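Local coordinates for SIR4-interacting protein SIF2 (Saccharomyces cerevisiae, PDB 1R5M) that antagonizes telomeric silencing, is a WD-repeat component of the Set3C corepressor complex, and may recruit SIR4 to non-telomeric sites, at residues Met167-Leu175 with Gly206-Trp214; Arg337-Tyr345 with Val356-Ser364. All coordinates share one frame; numbering follows the deposited sequence.

Contact 1: Met167-Leu175 with Gly206-Trp214; sequences MDVENVTIL and GSLGVDVEW
With CG trans to its backbone N (chi1 -174°), Met167 reaches out from its strand toward Val212, and a bend at chi3 (70°) lays the terminal methyl on the backbone of the facing loop. Met167 CE comes to 3.4 Å from Asp211 N, a buried amide for which the model offers no acceptor, and also lies against the carbonyl carbon of Val210. Further back, Met167 SD touches Val212 CG1 at 3.8 Å as the two side chains lie alongside each other, pointing opposite ways. A second point of contact comes from the Asp168-Asn171 type I turn, where Asn171, at positive phi, turns its side chain toward Ser207, Leu208 and Gly209; its CG lies 3.8 Å from Leu208 CB. The turn is braced from behind by Asp168 OD1, which accepts from Val172 N from above the carboxylate plane.

Two waters stitch the same edge. One donates to Asp168 O and to Gly209 O, the latter at 2.7 Å; the other links Val169 O to Ser207 OG. Ser207 OG also accepts from Gly209 N (3.1 Å) in an ST turn, which shapes the opposing loop. At the far end, Leu175 CD1 meets Trp214 CH2 at 3.7 Å, the two side chains crossing at about a right angle, while Trp214 NE1 is held by Lys156 O. Apolar packing between adjacent blades is characteristic of a WD40 beta-propeller; here it joins the second strand's end, the turn and the third strand of the 152-187 sheet in WD 3 to the loop and first strand of WD 4.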
loop_
_atom_site.group_PDB
_atom_site.type_symbol
_atom_site.label_atom_id
_atom_site.label_comp_id
_atom_site.label_asym_id
_atom_site.label_seq_id
_atom_site.Cartn_x
_atom_site.Cartn_y
_atom_site.Cartn_z
ATOM N N MET A 167 -4.572 -9.483 -7.395
ATOM C CA MET A 167 -5.225 -10.439 -6.515
ATOM C C MET A 167 -6.516 -9.836 -5.996
ATOM O O MET A 167 -6.577 -8.640 -5.713
ATOM C CB MET A 167 -4.317 -10.808 -5.336
ATOM C CG MET A 167 -4.890 -11.921 -4.458
ATOM S SD MET A 167 -3.717 -12.532 -3.236
ATOM C CE MET A 167 -3.671 -11.127 -2.172
ATOM N N ASP A 168 -7.554 -10.662 -5.899
ATOM C CA ASP A 168 -8.833 -10.189 -5.390
ATOM C C ASP A 168 -9.097 -10.729 -3.986
ATOM O O ASP A 168 -8.289 -11.485 -3.440
ATOM C CB ASP A 168 -9.991 -10.548 -6.347
ATOM C CG ASP A 168 -10.158 -12.045 -6.568
ATOM O OD1 ASP A 168 -10.038 -12.827 -5.600
ATOM O OD2 ASP A 168 -10.439 -12.437 -7.723
ATOM N N VAL A 169 -10.224 -10.328 -3.404
ATOM C CA VAL A 169 -10.585 -10.743 -2.054
ATOM C C VAL A 169 -10.736 -12.247 -1.864
ATOM O O VAL A 169 -10.574 -12.750 -0.751
ATOM C CB VAL A 169 -11.891 -10.062 -1.584
ATOM C CG1 VAL A 169 -11.696 -8.564 -1.500
ATOM C CG2 VAL A 169 -13.022 -10.396 -2.525
ATOM N N GLU A 170 -11.051 -12.965 -2.938
ATOM C CA GLU A 170 -11.208 -14.414 -2.853
ATOM C C GLU A 170 -9.863 -15.095 -3.081
ATOM O O GLU A 170 -9.782 -16.313 -3.230
ATOM C CB GLU A 170 -12.226 -14.898 -3.887
ATOM C CG GLU A 170 -13.631 -14.360 -3.668
ATOM C CD GLU A 170 -14.163 -14.673 -2.282
ATOM O OE1 GLU A 170 -14.034 -15.835 -1.844
ATOM O OE2 GLU A 170 -14.717 -13.760 -1.632
ATOM N N ASN A 171 -8.814 -14.281 -3.102
ATOM C CA ASN A 171 -7.447 -14.737 -3.308
ATOM C C ASN A 171 -7.136 -15.309 -4.679
ATOM O O ASN A 171 -6.140 -16.011 -4.853
ATOM C CB ASN A 171 -7.039 -15.722 -2.217
ATOM C CG ASN A 171 -6.761 -15.027 -0.902
ATOM O OD1 ASN A 171 -5.891 -14.154 -0.815
ATOM N ND2 ASN A 171 -7.500 -15.404 0.129
ATOM N N VAL A 172 -7.984 -15.023 -5.656
ATOM C CA VAL A 172 -7.693 -15.474 -7.004
ATOM C C VAL A 172 -6.579 -14.517 -7.402
ATOM O O VAL A 172 -6.735 -13.301 -7.288
ATOM C CB VAL A 172 -8.895 -15.299 -7.945
ATOM C CG1 VAL A 172 -8.481 -15.579 -9.384
ATOM C CG2 VAL A 172 -10.007 -16.252 -7.534
ATOM N N THR A 173 -5.453 -15.064 -7.836
ATOM C CA THR A 173 -4.306 -14.251 -8.209
ATOM C C THR A 173 -3.965 -14.486 -9.669
ATOM O O THR A 173 -3.874 -15.627 -10.119
ATOM C CB THR A 173 -3.103 -14.597 -7.322
ATOM O OG1 THR A 173 -3.480 -14.444 -5.947
ATOM C CG2 THR A 173 -1.931 -13.679 -7.621
ATOM N N ILE A 174 -3.770 -13.396 -10.404
ATOM C CA ILE A 174 -3.479 -13.483 -11.828
ATOM C C ILE A 174 -2.186 -12.787 -12.232
ATOM O O ILE A 174 -1.897 -11.687 -11.764
ATOM C CB ILE A 174 -4.622 -12.839 -12.650
ATOM C CG1 ILE A 174 -5.960 -13.494 -12.300
ATOM C CG2 ILE A 174 -4.323 -12.946 -14.139
ATOM C CD1 ILE A 174 -6.028 -14.970 -12.612
ATOM N N LEU A 175 -1.420 -13.445 -13.099
ATOM C CA LEU A 175 -0.186 -12.888 -13.644
ATOM C C LEU A 175 -0.570 -12.462 -15.056
ATOM O O LEU A 175 -1.005 -13.290 -15.861
ATOM C CB LEU A 175 0.918 -13.947 -13.711
ATOM C CG LEU A 175 2.106 -13.577 -14.605
ATOM C CD1 LEU A 175 2.834 -12.359 -14.045
ATOM C CD2 LEU A 175 3.049 -14.773 -14.706
ATOM N N GLY A 206 -10.873 -18.986 5.206
ATOM C CA GLY A 206 -11.011 -17.563 4.959
ATOM C C GLY A 206 -9.901 -17.010 4.085
ATOM O O GLY A 206 -9.243 -17.751 3.354
ATOM N N SER A 207 -9.698 -15.700 4.163
ATOM C CA SER A 207 -8.664 -15.031 3.381
ATOM C C SER A 207 -7.268 -15.559 3.699
ATOM O O SER A 207 -6.949 -15.855 4.851
ATOM C CB SER A 207 -8.707 -13.524 3.644
ATOM O OG SER A 207 -7.647 -12.854 2.982
ATOM N N LEU A 208 -6.440 -15.677 2.664
ATOM C CA LEU A 208 -5.067 -16.143 2.825
ATOM C C LEU A 208 -4.156 -14.936 3.008
ATOM O O LEU A 208 -3.004 -15.069 3.417
ATOM C CB LEU A 208 -4.611 -16.911 1.584
ATOM C CG LEU A 208 -5.382 -18.173 1.210
ATOM C CD1 LEU A 208 -4.732 -18.795 -0.014
ATOM C CD2 LEU A 208 -5.383 -19.151 2.377
ATOM N N GLY A 209 -4.685 -13.760 2.692
ATOM C CA GLY A 209 -3.901 -12.545 2.798
ATOM C C GLY A 209 -4.391 -11.506 1.807
ATOM O O GLY A 209 -5.279 -11.785 0.999
ATOM N N VAL A 210 -3.795 -10.319 1.845
ATOM C CA VAL A 210 -4.222 -9.233 0.974
ATOM C C VAL A 210 -3.100 -8.501 0.243
ATOM O O VAL A 210 -3.257 -7.339 -0.132
ATOM C CB VAL A 210 -5.032 -8.197 1.778
ATOM C CG1 VAL A 210 -6.319 -8.830 2.299
ATOM C CG2 VAL A 210 -4.198 -7.678 2.946
ATOM N N ASP A 211 -1.969 -9.164 0.044
ATOM C CA ASP A 211 -0.859 -8.527 -0.659
ATOM C C ASP A 211 -0.099 -9.560 -1.486
ATOM O O ASP A 211 -0.185 -10.760 -1.229
ATOM C CB ASP A 211 0.095 -7.868 0.351
ATOM C CG ASP A 211 0.819 -6.652 -0.217
ATOM O OD1 ASP A 211 0.596 -6.315 -1.401
ATOM O OD2 ASP A 211 1.606 -6.026 0.531
ATOM N N VAL A 212 0.616 -9.072 -2.498
ATOM C CA VAL A 212 1.456 -9.892 -3.372
ATOM C C VAL A 212 2.686 -9.022 -3.635
ATOM O O VAL A 212 2.674 -7.832 -3.328
ATOM C CB VAL A 212 0.766 -10.225 -4.716
ATOM C CG1 VAL A 212 -0.491 -11.055 -4.471
ATOM C CG2 VAL A 212 0.433 -8.948 -5.464
ATOM N N GLU A 213 3.745 -9.587 -4.207
ATOM C CA GLU A 213 4.943 -8.786 -4.433
ATOM C C GLU A 213 5.922 -9.414 -5.416
ATOM O O GLU A 213 6.057 -10.634 -5.474
ATOM C CB GLU A 213 5.655 -8.551 -3.086
ATOM C CG GLU A 213 6.968 -7.776 -3.167
ATOM C CD GLU A 213 6.768 -6.297 -3.457
ATOM O OE1 GLU A 213 5.797 -5.956 -4.166
ATOM O OE2 GLU A 213 7.585 -5.475 -2.989
ATOM N N TRP A 214 6.595 -8.574 -6.196
ATOM C CA TRP A 214 7.599 -9.054 -7.142
ATOM C C TRP A 214 8.921 -9.115 -6.386
ATOM O O TRP A 214 9.237 -8.205 -5.620
ATOM C CB TRP A 214 7.755 -8.092 -8.327
ATOM C CG TRP A 214 6.623 -8.130 -9.298
ATOM C CD1 TRP A 214 5.486 -7.378 -9.263
ATOM C CD2 TRP A 214 6.504 -8.991 -10.435
ATOM N NE1 TRP A 214 4.661 -7.720 -10.310
ATOM C CE2 TRP A 214 5.263 -8.708 -11.045
ATOM C CE3 TRP A 214 7.328 -9.976 -10.999
ATOM C CZ2 TRP A 214 4.822 -9.378 -12.196
ATOM C CZ3 TRP A 214 6.889 -10.642 -12.145
ATOM C CH2 TRP A 214 5.646 -10.339 -12.729
HETATM O O HOH W 1 -7.045 -10.719 -0.796
HETATM O O HOH W 2 -8.827 -11.526 1.010
#

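Contact 2: Arg337-Tyr345 with Val356-Ser364; sequences RISQDGQKY and VYDLKKLNS
The backbones of Tyr345 and Tyr357 form an antiparallel hydrogen-bonded pair: Tyr357 N donates to Tyr345 O at 2.7 Å and almost straight (177°), and Tyr345 N returns a bond to Tyr357 O. One residue along, Lys344 and Asp358 form the non-hydrogen-bonded pair, and the lysine, bent at chi2 and chi4, folds back along its own strand toward Gln343, bringing Lys344 NZ to Asp358 OD1 on the neighbouring strand in a salt bridge of 2.9 Å. Past the ladder, Leu359 N donates to Gln343 O at 2.8 Å. The Gln343 side chain, folded at chi2 (-77°), runs antiparallel to that of Asn363, and Asn363 ND2 gives Gln343 OE1 a bond of 3.0 Å, with the amide planes 28° apart. Water joins Gln343 NE2 to Lys360 O. Beneath these polar groups, Leu359 CD1 packs on Ile338 CD1 at 3.6 Å.

A second shell sets the geometry. Asp341 OD1 takes Gln343 N in an Asx turn and Ser339 OG (2.6 Å) from the other face of its carboxylate, while Ser339 OG accepts from Lys344 N; these bonds probably fix the backbone where Gln343 and Lys344 leave the loop. Lys344 also makes a cation-pi contact with Tyr385 on strand 380-388, and Leu359 also touches Ile304 and Ile382.

Asp358 OD1 caps the short helix through Lys360 N while holding Lys344 NZ on the opposite face of the carboxylate. Two donors on one oxygen, with the lysine charge so near, would be expected to favour the ionised aspartate and couple the strand pairing to the start of the helix.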
loop_
_atom_site.group_PDB
_atom_site.type_symbol
_atom_site.label_atom_id
_atom_site.label_comp_id
_atom_site.label_asym_id
_atom_site.label_seq_id
_atom_site.Cartn_x
_atom_site.Cartn_y
_atom_site.Cartn_z
ATOM N N ARG A 337 1.994 4.576 6.086
ATOM C CA ARG A 337 2.717 4.764 4.828
ATOM C C ARG A 337 4.050 5.456 5.055
ATOM O O ARG A 337 4.122 6.461 5.763
ATOM C CB ARG A 337 1.903 5.632 3.869
ATOM C CG ARG A 337 0.491 5.155 3.615
ATOM C CD ARG A 337 0.429 4.044 2.586
ATOM N NE ARG A 337 -0.955 3.636 2.359
ATOM C CZ ARG A 337 -1.532 2.579 2.926
ATOM N NH1 ARG A 337 -0.843 1.802 3.753
ATOM N NH2 ARG A 337 -2.809 2.312 2.680
ATOM N N ILE A 338 5.103 4.929 4.442
ATOM C CA ILE A 338 6.423 5.533 4.574
ATOM C C ILE A 338 6.615 6.533 3.436
ATOM O O ILE A 338 6.138 6.318 2.317
ATOM C CB ILE A 338 7.540 4.458 4.514
ATOM C CG1 ILE A 338 8.889 5.066 4.905
ATOM C CG2 ILE A 338 7.632 3.867 3.109
ATOM C CD1 ILE A 338 9.039 5.322 6.378
ATOM N N SER A 339 7.293 7.638 3.728
ATOM C CA SER A 339 7.547 8.647 2.713
ATOM C C SER A 339 8.588 8.136 1.724
ATOM O O SER A 339 9.304 7.173 1.994
ATOM C CB SER A 339 8.052 9.941 3.360
ATOM O OG SER A 339 9.260 9.714 4.068
ATOM N N GLN A 340 8.659 8.796 0.577
ATOM C CA GLN A 340 9.603 8.446 -0.474
ATOM C C GLN A 340 11.044 8.423 0.031
ATOM O O GLN A 340 11.817 7.529 -0.320
ATOM C CB GLN A 340 9.493 9.462 -1.609
ATOM C CG GLN A 340 10.540 9.302 -2.689
ATOM C CD GLN A 340 10.108 8.345 -3.770
ATOM O OE1 GLN A 340 9.783 7.188 -3.502
ATOM N NE2 GLN A 340 10.100 8.824 -5.009
ATOM N N ASP A 341 11.405 9.409 0.846
ATOM C CA ASP A 341 12.766 9.495 1.358
ATOM C C ASP A 341 13.033 8.607 2.570
ATOM O O ASP A 341 14.151 8.578 3.089
ATOM C CB ASP A 341 13.135 10.957 1.669
ATOM C CG ASP A 341 12.375 11.531 2.857
ATOM O OD1 ASP A 341 11.583 10.803 3.491
ATOM O OD2 ASP A 341 12.585 12.727 3.163
ATOM N N GLY A 342 12.004 7.883 3.004
ATOM C CA GLY A 342 12.131 6.982 4.139
ATOM C C GLY A 342 12.394 7.639 5.481
ATOM O O GLY A 342 12.776 6.966 6.437
ATOM N N GLN A 343 12.171 8.947 5.566
ATOM C CA GLN A 343 12.418 9.687 6.800
ATOM C C GLN A 343 11.167 9.999 7.614
ATOM O O GLN A 343 11.262 10.476 8.744
ATOM C CB GLN A 343 13.143 10.997 6.473
ATOM C CG GLN A 343 14.495 10.797 5.799
ATOM C CD GLN A 343 15.573 10.371 6.776
ATOM O OE1 GLN A 343 15.370 9.475 7.593
ATOM N NE2 GLN A 343 16.732 11.014 6.692
ATOM N N LYS A 344 9.997 9.735 7.042
ATOM C CA LYS A 344 8.740 10.015 7.730
ATOM C C LYS A 344 7.758 8.866 7.559
ATOM O O LYS A 344 7.706 8.241 6.502
ATOM C CB LYS A 344 8.115 11.297 7.170
ATOM C CG LYS A 344 8.993 12.543 7.286
ATOM C CD LYS A 344 9.052 13.051 8.718
ATOM C CE LYS A 344 9.903 14.311 8.827
ATOM N NZ LYS A 344 11.339 14.040 8.521
ATOM N N TYR A 345 6.983 8.590 8.600
ATOM C CA TYR A 345 5.993 7.518 8.551
ATOM C C TYR A 345 4.659 8.093 9.006
ATOM O O TYR A 345 4.540 8.584 10.128
ATOM C CB TYR A 345 6.407 6.360 9.467
ATOM C CG TYR A 345 5.647 5.077 9.203
ATOM C CD1 TYR A 345 5.790 4.401 7.991
ATOM C CD2 TYR A 345 4.788 4.539 10.158
ATOM C CE1 TYR A 345 5.095 3.215 7.737
ATOM C CE2 TYR A 345 4.085 3.352 9.914
ATOM C CZ TYR A 345 4.247 2.698 8.702
ATOM O OH TYR A 345 3.570 1.523 8.455
ATOM N N VAL A 356 2.264 11.902 11.889
ATOM C CA VAL A 356 3.428 11.744 11.036
ATOM C C VAL A 356 4.602 11.635 11.998
ATOM O O VAL A 356 4.830 12.527 12.820
ATOM C CB VAL A 356 3.638 12.949 10.099
ATOM C CG1 VAL A 356 4.885 12.734 9.247
ATOM C CG2 VAL A 356 2.424 13.126 9.200
ATOM N N TYR A 357 5.319 10.520 11.915
ATOM C CA TYR A 357 6.472 10.271 12.774
ATOM C C TYR A 357 7.771 10.560 12.037
ATOM O O TYR A 357 7.889 10.310 10.836
ATOM C CB TYR A 357 6.442 8.822 13.267
ATOM C CG TYR A 357 5.311 8.569 14.233
ATOM C CD1 TYR A 357 5.424 8.932 15.575
ATOM C CD2 TYR A 357 4.100 8.031 13.796
ATOM C CE1 TYR A 357 4.357 8.770 16.458
ATOM C CE2 TYR A 357 3.030 7.864 14.669
ATOM C CZ TYR A 357 3.163 8.238 15.998
ATOM O OH TYR A 357 2.100 8.103 16.859
ATOM N N ASP A 358 8.743 11.095 12.766
ATOM C CA ASP A 358 10.031 11.445 12.191
ATOM C C ASP A 358 11.058 10.368 12.504
ATOM O O ASP A 358 11.314 10.053 13.669
ATOM C CB ASP A 358 10.480 12.798 12.747
ATOM C CG ASP A 358 11.782 13.276 12.145
ATOM O OD1 ASP A 358 12.142 12.817 11.040
ATOM O OD2 ASP A 358 12.438 14.130 12.776
ATOM N N LEU A 359 11.640 9.803 11.452
ATOM C CA LEU A 359 12.630 8.745 11.594
ATOM C C LEU A 359 14.044 9.253 11.331
ATOM O O LEU A 359 15.005 8.505 11.479
ATOM C CB LEU A 359 12.320 7.614 10.607
ATOM C CG LEU A 359 10.878 7.105 10.532
ATOM C CD1 LEU A 359 10.786 5.996 9.481
ATOM C CD2 LEU A 359 10.435 6.582 11.890
ATOM N N LYS A 360 14.164 10.521 10.950
ATOM C CA LYS A 360 15.461 11.115 10.627
ATOM C C LYS A 360 16.597 10.820 11.602
ATOM O O LYS A 360 17.619 10.253 11.213
ATOM C CB LYS A 360 15.321 12.631 10.459
ATOM C CG LYS A 360 16.600 13.310 9.992
ATOM C CD LYS A 360 16.382 14.786 9.707
ATOM C CE LYS A 360 17.655 15.436 9.183
ATOM N NZ LYS A 360 17.453 16.876 8.846
ATOM N N LYS A 361 16.433 11.205 12.862
ATOM C CA LYS A 361 17.483 10.972 13.849
ATOM C C LYS A 361 17.723 9.485 14.078
ATOM O O LYS A 361 18.863 9.052 14.254
ATOM C CB LYS A 361 17.132 11.668 15.164
ATOM C CG LYS A 361 16.889 13.163 15.001
ATOM C CD LYS A 361 18.020 13.822 14.220
ATOM C CE LYS A 361 17.703 15.272 13.892
ATOM N NZ LYS A 361 18.758 15.885 13.037
ATOM N N LEU A 362 16.649 8.704 14.064
ATOM C CA LEU A 362 16.759 7.266 14.258
ATOM C C LEU A 362 17.526 6.622 13.104
ATOM O O LEU A 362 18.119 5.555 13.266
ATOM C CB LEU A 362 15.364 6.646 14.385
ATOM C CG LEU A 362 14.654 6.920 15.717
ATOM C CD1 LEU A 362 13.167 6.635 15.595
ATOM C CD2 LEU A 362 15.286 6.064 16.809
ATOM N N ASN A 363 17.520 7.278 11.945
ATOM C CA ASN A 363 18.225 6.769 10.769
ATOM C C ASN A 363 19.632 7.336 10.636
ATOM O O ASN A 363 20.461 6.781 9.916
ATOM C CB ASN A 363 17.449 7.086 9.485
ATOM C CG ASN A 363 16.235 6.201 9.300
ATOM O OD1 ASN A 363 16.260 5.020 9.642
ATOM N ND2 ASN A 363 15.170 6.761 8.733
ATOM N N SER A 364 19.899 8.445 11.321
ATOM C CA SER A 364 21.211 9.081 11.258
ATOM C C SER A 364 22.315 8.118 11.683
ATOM O O SER A 364 23.485 8.315 11.350
ATOM C CB SER A 364 21.245 10.324 12.151
ATOM O OG SER A 364 21.124 9.970 13.519
HETATM O O HOH W 3 19.004 10.244 8.880
#

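How the contacts relate
Both contacts belong to one eight-bladed WD40 propeller but do different jobs: contact 1 lies between blades, joining repeats WD 3 and WD 4, whereas contact 2 lies mostly within WD 7, pairing neighbouring strands of a hairpin and tying them to the helix that follows. They follow one another along the chain and sit on opposite sides of its centre, 14 and 16 Å from it. Their centres are about 29 Å apart and their nearest atoms about 9 Å, with no touch. Side chains and water dominate the first interface; a backbone ladder and a salt bridge dominate the second. Both include a type I turn, Asp168-Asn171 and Ser339-Gly342, each held by an aspartate side chain.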